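Local coordinates for protein (GYP1P) (PDB 1FKM) that stimulates GTP hydrolysis by Ypt/Rab-type GTPases, supplying an arginine and a glutamine finger in trans, and so negatively regulates YPT1 on the Golgi and YPT7 on the vacuole, at residues 37-40 with 41-45; 207-210 with 211-214; 217-220 with 221-225. All coordinates share one frame; numbering follows the deposited sequence.

Interaction 1: 37-40 with 41-45; sequences IHRP and VVWKL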
loop_
_atom_site.group_PDB
_atom_site.type_symbol
_atom_site.label_atom_id
_atom_site.label_comp_id
_atom_site.label_asym_id
_atom_site.label_seq_id
_atom_site.Cartn_x
_atom_site.Cartn_y
_atom_site.Cartn_z
ATOM N N ILE A 37 1.408 2.093 -17.434
ATOM C CA ILE A 37 0.468 3.062 -17.987
ATOM C C ILE A 37 -0.984 2.805 -17.541
ATOM O O ILE A 37 -1.799 3.728 -17.494
ATOM C CB ILE A 37 0.540 3.092 -19.532
ATOM C CG1 ILE A 37 -0.286 4.265 -20.061
ATOM C CG2 ILE A 37 0.037 1.774 -20.116
ATOM C CD1 ILE A 37 -0.183 4.458 -21.557
ATOM N N HIS A 38 -1.297 1.562 -17.187
ATOM C CA HIS A 38 -2.656 1.215 -16.765
ATOM C C HIS A 38 -2.908 1.206 -15.264
ATOM O O HIS A 38 -4.060 1.154 -14.834
ATOM C CB HIS A 38 -3.046 -0.159 -17.318
ATOM C CG HIS A 38 -3.367 -0.150 -18.778
ATOM N ND1 HIS A 38 -2.692 -0.928 -19.693
ATOM C CD2 HIS A 38 -4.285 0.550 -19.482
ATOM C CE1 HIS A 38 -3.180 -0.706 -20.901
ATOM N NE2 HIS A 38 -4.148 0.186 -20.800
ATOM N N ARG A 39 -1.855 1.259 -14.459
ATOM C CA ARG A 39 -2.056 1.208 -13.015
ATOM C C ARG A 39 -3.062 2.176 -12.402
ATOM O O ARG A 39 -3.895 1.764 -11.596
ATOM C CB ARG A 39 -0.722 1.327 -12.271
ATOM C CG ARG A 39 0.082 0.042 -12.287
ATOM C CD ARG A 39 1.109 0.001 -11.159
ATOM N NE ARG A 39 1.810 -1.277 -11.132
ATOM C CZ ARG A 39 3.027 -1.482 -11.623
ATOM N NH1 ARG A 39 3.702 -0.488 -12.188
ATOM N NH2 ARG A 39 3.571 -2.689 -11.551
ATOM N N PRO A 40 -2.999 3.469 -12.751
ATOM C CA PRO A 40 -3.963 4.401 -12.158
ATOM C C PRO A 40 -5.404 3.903 -12.254
ATOM O O PRO A 40 -6.078 3.724 -11.238
ATOM C CB PRO A 40 -3.734 5.681 -12.956
ATOM C CG PRO A 40 -2.255 5.620 -13.231
ATOM C CD PRO A 40 -2.079 4.179 -13.656
ATOM N N VAL A 41 -5.862 3.667 -13.478
ATOM C CA VAL A 41 -7.226 3.196 -13.695
ATOM C C VAL A 41 -7.510 1.831 -13.071
ATOM O O VAL A 41 -8.503 1.664 -12.359
ATOM C CB VAL A 41 -7.551 3.127 -15.197
ATOM C CG1 VAL A 41 -8.887 2.428 -15.414
ATOM C CG2 VAL A 41 -7.609 4.536 -15.770
ATOM N N VAL A 42 -6.637 0.862 -13.321
ATOM C CA VAL A 42 -6.843 -0.486 -12.800
ATOM C C VAL A 42 -6.843 -0.557 -11.281
ATOM O O VAL A 42 -7.654 -1.274 -10.703
ATOM C CB VAL A 42 -5.798 -1.475 -13.376
ATOM C CG1 VAL A 42 -6.033 -2.873 -12.809
ATOM C CG2 VAL A 42 -5.912 -1.509 -14.901
ATOM N N TRP A 43 -5.943 0.173 -10.624
ATOM C CA TRP A 43 -5.926 0.164 -9.166
ATOM C C TRP A 43 -7.244 0.723 -8.615
ATOM O O TRP A 43 -7.795 0.199 -7.647
ATOM C CB TRP A 43 -4.756 0.994 -8.635
ATOM C CG TRP A 43 -3.463 0.244 -8.545
ATOM C CD1 TRP A 43 -3.064 -0.820 -9.319
ATOM C CD2 TRP A 43 -2.367 0.538 -7.669
ATOM N NE1 TRP A 43 -1.781 -1.199 -8.973
ATOM C CE2 TRP A 43 -1.333 -0.382 -7.966
ATOM C CE3 TRP A 43 -2.158 1.492 -6.662
ATOM C CZ2 TRP A 43 -0.110 -0.375 -7.294
ATOM C CZ3 TRP A 43 -0.933 1.499 -5.990
ATOM C CH2 TRP A 43 0.070 0.572 -6.310
ATOM N N LYS A 44 -7.745 1.791 -9.225
ATOM C CA LYS A 44 -8.997 2.390 -8.764
ATOM C C LYS A 44 -10.174 1.443 -8.978
ATOM O O LYS A 44 -11.096 1.395 -8.162
ATOM C CB LYS A 44 -9.237 3.722 -9.470
ATOM C CG LYS A 44 -8.179 4.772 -9.127
ATOM C CD LYS A 44 -8.379 6.064 -9.905
ATOM C CE LYS A 44 -7.179 7.002 -9.729
ATOM N NZ LYS A 44 -7.293 8.225 -10.573
ATOM N N LEU A 45 -10.135 0.674 -10.062
ATOM C CA LEU A 45 -11.206 -0.285 -10.335
ATOM C C LEU A 45 -11.137 -1.466 -9.365
ATOM O O LEU A 45 -12.148 -1.877 -8.803
ATOM C CB LEU A 45 -11.114 -0.807 -11.775
ATOM C CG LEU A 45 -11.516 0.144 -12.910
ATOM C CD1 LEU A 45 -11.050 -0.422 -14.248
ATOM C CD2 LEU A 45 -13.035 0.336 -12.897
HETATM O O HOH W 1 -4.404 4.347 -16.330
#

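Interaction 2: 207-210 with 211-214; sequences LSQL and VKRI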
loop_
_atom_site.group_PDB
_atom_site.type_symbol
_atom_site.label_atom_id
_atom_site.label_comp_id
_atom_site.label_asym_id
_atom_site.label_seq_id
_atom_site.Cartn_x
_atom_site.Cartn_y
_atom_site.Cartn_z
ATOM N N LEU A 207 1.286 -15.020 12.413
ATOM C CA LEU A 207 2.535 -15.312 11.709
ATOM C C LEU A 207 3.377 -16.253 12.563
ATOM O O LEU A 207 3.985 -17.194 12.061
ATOM C CB LEU A 207 3.324 -14.025 11.434
ATOM C CG LEU A 207 4.739 -14.177 10.857
ATOM C CD1 LEU A 207 4.676 -14.849 9.483
ATOM C CD2 LEU A 207 5.404 -12.806 10.760
ATOM N N SER A 208 3.396 -15.985 13.864
ATOM C CA SER A 208 4.149 -16.790 14.817
ATOM C C SER A 208 3.679 -18.245 14.785
ATOM O O SER A 208 4.492 -19.176 14.768
ATOM C CB SER A 208 3.957 -16.216 16.226
ATOM O OG SER A 208 4.726 -16.927 17.172
ATOM N N GLN A 209 2.362 -18.430 14.784
ATOM C CA GLN A 209 1.763 -19.762 14.765
ATOM C C GLN A 209 2.008 -20.470 13.440
ATOM O O GLN A 209 2.240 -21.681 13.403
ATOM C CB GLN A 209 0.256 -19.667 15.017
ATOM C CG GLN A 209 -0.131 -19.229 16.426
ATOM C CD GLN A 209 0.186 -20.277 17.479
ATOM O OE1 GLN A 209 1.350 -20.559 17.764
ATOM N NE2 GLN A 209 -0.855 -20.865 18.059
ATOM N N LEU A 210 1.945 -19.712 12.353
ATOM C CA LEU A 210 2.164 -20.263 11.023
ATOM C C LEU A 210 3.583 -20.815 10.916
ATOM O O LEU A 210 3.787 -21.941 10.465
ATOM C CB LEU A 210 1.972 -19.175 9.962
ATOM C CG LEU A 210 1.093 -19.465 8.745
ATOM C CD1 LEU A 210 1.319 -18.364 7.710
ATOM C CD2 LEU A 210 1.416 -20.834 8.152
ATOM N N VAL A 211 4.560 -20.015 11.333
ATOM C CA VAL A 211 5.958 -20.423 11.266
ATOM C C VAL A 211 6.247 -21.606 12.179
ATOM O O VAL A 211 7.054 -22.476 11.846
ATOM C CB VAL A 211 6.894 -19.246 11.611
ATOM C CG1 VAL A 211 8.348 -19.695 11.563
ATOM C CG2 VAL A 211 6.660 -18.111 10.624
ATOM N N LYS A 212 5.588 -21.644 13.330
ATOM C CA LYS A 212 5.776 -22.748 14.257
ATOM C C LYS A 212 5.312 -24.024 13.552
ATOM O O LYS A 212 5.835 -25.113 13.797
ATOM C CB LYS A 212 4.951 -22.527 15.528
ATOM C CG LYS A 212 5.145 -23.611 16.573
ATOM C CD LYS A 212 4.301 -23.357 17.808
ATOM C CE LYS A 212 4.496 -24.464 18.835
ATOM N NZ LYS A 212 3.663 -24.256 20.052
ATOM N N ARG A 213 4.337 -23.862 12.661
ATOM C CA ARG A 213 3.761 -24.961 11.891
ATOM C C ARG A 213 4.628 -25.482 10.746
ATOM O O ARG A 213 4.858 -26.683 10.645
ATOM C CB ARG A 213 2.410 -24.536 11.307
ATOM C CG ARG A 213 1.184 -25.010 12.068
ATOM C CD ARG A 213 -0.066 -24.287 11.556
ATOM N NE ARG A 213 -1.310 -24.915 11.997
ATOM C CZ ARG A 213 -1.808 -26.035 11.483
ATOM N NH1 ARG A 213 -1.172 -26.661 10.501
ATOM N NH2 ARG A 213 -2.944 -26.532 11.949
ATOM N N ILE A 214 5.105 -24.592 9.881
ATOM C CA ILE A 214 5.894 -25.041 8.735
ATOM C C ILE A 214 7.411 -25.057 8.893
ATOM O O ILE A 214 8.108 -25.643 8.065
ATOM C CB ILE A 214 5.541 -24.240 7.452
ATOM C CG1 ILE A 214 6.262 -22.890 7.434
ATOM C CG2 ILE A 214 4.037 -24.043 7.373
ATOM C CD1 ILE A 214 5.791 -21.916 8.468
#

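Interaction 3: 217-220 with 221-225; sequences DLYN and HFQNE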
loop_
_atom_site.group_PDB
_atom_site.type_symbol
_atom_site.label_atom_id
_atom_site.label_comp_id
_atom_site.label_asym_id
_atom_site.label_seq_id
_atom_site.Cartn_x
_atom_site.Cartn_y
_atom_site.Cartn_z
ATOM N N ASP A 217 11.862 -25.750 13.370
ATOM C CA ASP A 217 13.267 -25.555 13.696
ATOM C C ASP A 217 13.627 -24.073 13.782
ATOM O O ASP A 217 14.364 -23.662 14.674
ATOM C CB ASP A 217 14.159 -26.251 12.662
ATOM C CG ASP A 217 14.046 -27.766 12.723
ATOM O OD1 ASP A 217 14.164 -28.325 13.833
ATOM O OD2 ASP A 217 13.845 -28.398 11.665
ATOM N N LEU A 218 13.120 -23.270 12.851
ATOM C CA LEU A 218 13.409 -21.843 12.886
ATOM C C LEU A 218 12.716 -21.246 14.105
ATOM O O LEU A 218 13.288 -20.419 14.817
ATOM C CB LEU A 218 12.913 -21.154 11.610
ATOM C CG LEU A 218 13.054 -19.630 11.575
ATOM C CD1 LEU A 218 14.515 -19.231 11.741
ATOM C CD2 LEU A 218 12.503 -19.101 10.253
ATOM N N TYR A 219 11.484 -21.680 14.345
ATOM C CA TYR A 219 10.713 -21.199 15.480
ATOM C C TYR A 219 11.473 -21.479 16.775
ATOM O O TYR A 219 11.607 -20.604 17.630
ATOM C CB TYR A 219 9.358 -21.903 15.528
ATOM C CG TYR A 219 8.422 -21.342 16.573
ATOM C CD1 TYR A 219 7.630 -20.227 16.301
ATOM C CD2 TYR A 219 8.341 -21.915 17.843
ATOM C CE1 TYR A 219 6.779 -19.697 17.268
ATOM C CE2 TYR A 219 7.495 -21.391 18.817
ATOM C CZ TYR A 219 6.716 -20.283 18.522
ATOM O OH TYR A 219 5.878 -19.762 19.479
ATOM N N ASN A 220 11.966 -22.706 16.914
ATOM C CA ASN A 220 12.721 -23.102 18.099
ATOM C C ASN A 220 14.019 -22.305 18.221
ATOM O O ASN A 220 14.450 -21.975 19.327
ATOM C CB ASN A 220 13.028 -24.605 18.054
ATOM C CG ASN A 220 11.774 -25.466 18.161
ATOM O OD1 ASN A 220 11.790 -26.649 17.822
ATOM N ND2 ASN A 220 10.685 -24.875 18.642
ATOM N N HIS A 221 14.647 -21.993 17.092
ATOM C CA HIS A 221 15.885 -21.217 17.130
ATOM C C HIS A 221 15.591 -19.830 17.692
ATOM O O HIS A 221 16.353 -19.304 18.501
ATOM C CB HIS A 221 16.493 -21.086 15.732
ATOM C CG HIS A 221 17.746 -20.265 15.693
ATOM N ND1 HIS A 221 18.942 -20.702 16.220
ATOM C CD2 HIS A 221 17.984 -19.027 15.199
ATOM C CE1 HIS A 221 19.863 -19.770 16.050
ATOM N NE2 HIS A 221 19.308 -18.743 15.433
ATOM N N PHE A 222 14.483 -19.237 17.251
ATOM C CA PHE A 222 14.087 -17.919 17.728
ATOM C C PHE A 222 13.901 -17.957 19.242
ATOM O O PHE A 222 14.331 -17.051 19.953
ATOM C CB PHE A 222 12.778 -17.474 17.067
ATOM C CG PHE A 222 12.945 -16.904 15.678
ATOM C CD1 PHE A 222 14.200 -16.795 15.090
ATOM C CD2 PHE A 222 11.832 -16.452 14.969
ATOM C CE1 PHE A 222 14.345 -16.243 13.816
ATOM C CE2 PHE A 222 11.968 -15.898 13.697
ATOM C CZ PHE A 222 13.223 -15.792 13.122
ATOM N N GLN A 223 13.243 -19.001 19.732
ATOM C CA GLN A 223 13.024 -19.132 21.167
ATOM C C GLN A 223 14.351 -19.186 21.914
ATOM O O GLN A 223 14.538 -18.488 22.907
ATOM C CB GLN A 223 12.205 -20.387 21.482
ATOM C CG GLN A 223 10.710 -20.229 21.263
ATOM C CD GLN A 223 10.116 -19.090 22.077
ATOM O OE1 GLN A 223 10.354 -17.914 21.793
ATOM N NE2 GLN A 223 9.342 -19.435 23.101
ATOM N N ASN A 224 15.275 -20.008 21.433
ATOM C CA ASN A 224 16.573 -20.131 22.081
ATOM C C ASN A 224 17.358 -18.825 22.062
ATOM O O ASN A 224 18.108 -18.537 22.996
ATOM C CB ASN A 224 17.398 -21.244 21.427
ATOM C CG ASN A 224 16.978 -22.631 21.886
ATOM O OD1 ASN A 224 15.855 -23.074 21.638
ATOM N ND2 ASN A 224 17.881 -23.321 22.570
ATOM N N GLU A 225 17.180 -18.032 21.007
ATOM C CA GLU A 225 17.885 -16.758 20.879
ATOM C C GLU A 225 17.042 -15.582 21.366
ATOM O O GLU A 225 17.426 -14.423 21.200
ATOM C CB GLU A 225 18.290 -16.518 19.421
ATOM C CG GLU A 225 19.288 -17.524 18.870
ATOM C CD GLU A 225 20.566 -17.585 19.691
ATOM O OE1 GLU A 225 21.105 -16.511 20.033
ATOM O OE2 GLU A 225 21.036 -18.707 19.986
#

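Interaction 1: 37-40 with 41-45
At the first turns of helix 39-46 in the Rab-GAP TBC domain, R39 and W43 stand one turn apart, their side chains side by side and pointing the same way. The aliphatic part of R39 does the touching: its CD lies 3.8 Å from W43 NE1, and its CB sits above one face of the indole, offset toward the rim. The guanidinium plane is turned 72° from the ring, which excludes a parallel stack. R39 CG is anti to its own carbonyl carbon (chi1 -77°) and the chain runs extended to NE, which meets OD1 of D255 in a salt bridge; the W43 indole NE1 donates a hydrogen bond to the same oxygen. Without the indole, as with an alanine here, D255 would probably lose one of these two donors, and a gap would be likely to open beside I251 and L258. In this all-helical TBC domain, OD1 of D255 ties helix 247-261 to helix 39-46 through two residues one turn apart. Behind these side chains runs the i to i+4 ladder: V42 N to H38 O at 3.0 Å, with N-H...O at 170°, W43 N to R39 O at 2.8 Å, and a longer bond from K44 N to P40 O at 3.3 Å. P40 has no N-H to give, a common feature of a helix's first turn. A water bridges the N-terminal end, donating to I37 O (2.9 Å) and accepting from V41 N (3.3 Å). Further round the helix, V42 CG2 packs 4.0 Å from H38 CB, while K44 extends to a salt bridge with D177.

Interaction 2: 207-210 with 211-214
L207 and V211 meet through their methyl groups, CD1 of the leucine lying 4.0 Å from CG2 of the valine. The two side chains lie alongside each other and point the same way, as expected of residues four apart on a helix. With CG anti to the backbone N (chi1 173°), L207 swings its branch alongside V211, whose CG2 also rests 3.2 Å from L207 O. Three residues further on, L210 CD2 and I214 CG2 make a looser apolar contact at 4.2 Å. Q209 and K212 run side by side on the exposed surface, where the glutamine, bent at chi2, brings OE1 to 4.1 Å from K212 CD; it meets the aliphatic part of a fully extended lysine chain and not its ammonium group.

Backbone bonds of the last turns of helix 198-214 in the TBC domain set these spacings. V211 N donates to L207 O at 3.0 Å and nearly straight (168°), and K212 N to S208 O at 3.1 Å with more bend (149°). The bond from R213 N to Q209 O is weak and bent.

Outside the helix, L207 and L210 pack on A333 of helix 324-338, and L210 also on V329 and F330. L207 further touches A233 and M237 of helix 230-238, whereas S208 and K212 touch Y219 of helix 216-224.

Interaction 3: 217-220 with 221-225
N224 N donates to N220 O at 3.0 Å and 165°, one of four consecutive i to i+4 bonds that carry helix 216-224 of the TBC domain to its end. Those from H221 N to D217 O and from F222 N to L218 O are also 3.0 Å long, though the first is more bent, at 146°. On the buried side the L218 side chain runs slantwise to that of F222: L218 CG lies over one face of the phenyl ring, offset toward the rim, and CD1 comes to 3.6 Å from F222 CE1. The leucine has CG anti to the backbone N (chi1 175°), a rotation that carries its branch to the ring. L343 touches both residues, and the F222 ring also meets F229 edge-to-face.

Y219 takes the other side, its CE2 4.2 Å from Q223 CG. H221 receives E225 CG over one face of its imidazole, 3.5 Å above the plane, while its NE2 is hydrogen-bonded to M346 O. The short helix is thus amphipathic: a leucine-aromatic pair anchors it by apolar contact, and the imidazole adds a directed polar tie to a neighbouring loop, while N220 and Q223 remain on the exposed surface.

Overall arrangement
Interaction 1 is largely buried, whereas interactions 2 and 3 are only partly so and lie farther out, on the opposite side of the chain's centre. Centre to centre, it is about 35 Å from interaction 2 and about 43 Å from interaction 3. The latter two belong to successive helices, 198-214 and 216-224, and touch each other where the Y219 ring packs against S208 and K212. All three share the helical backbone ladder, but their side-chain chemistry differs: interaction 1 sends charged and polar groups to aspartates on other helices, interaction 2 relies on aliphatic packing, and interaction 3 combines leucine-aromatic packing with a histidine bond to a loop.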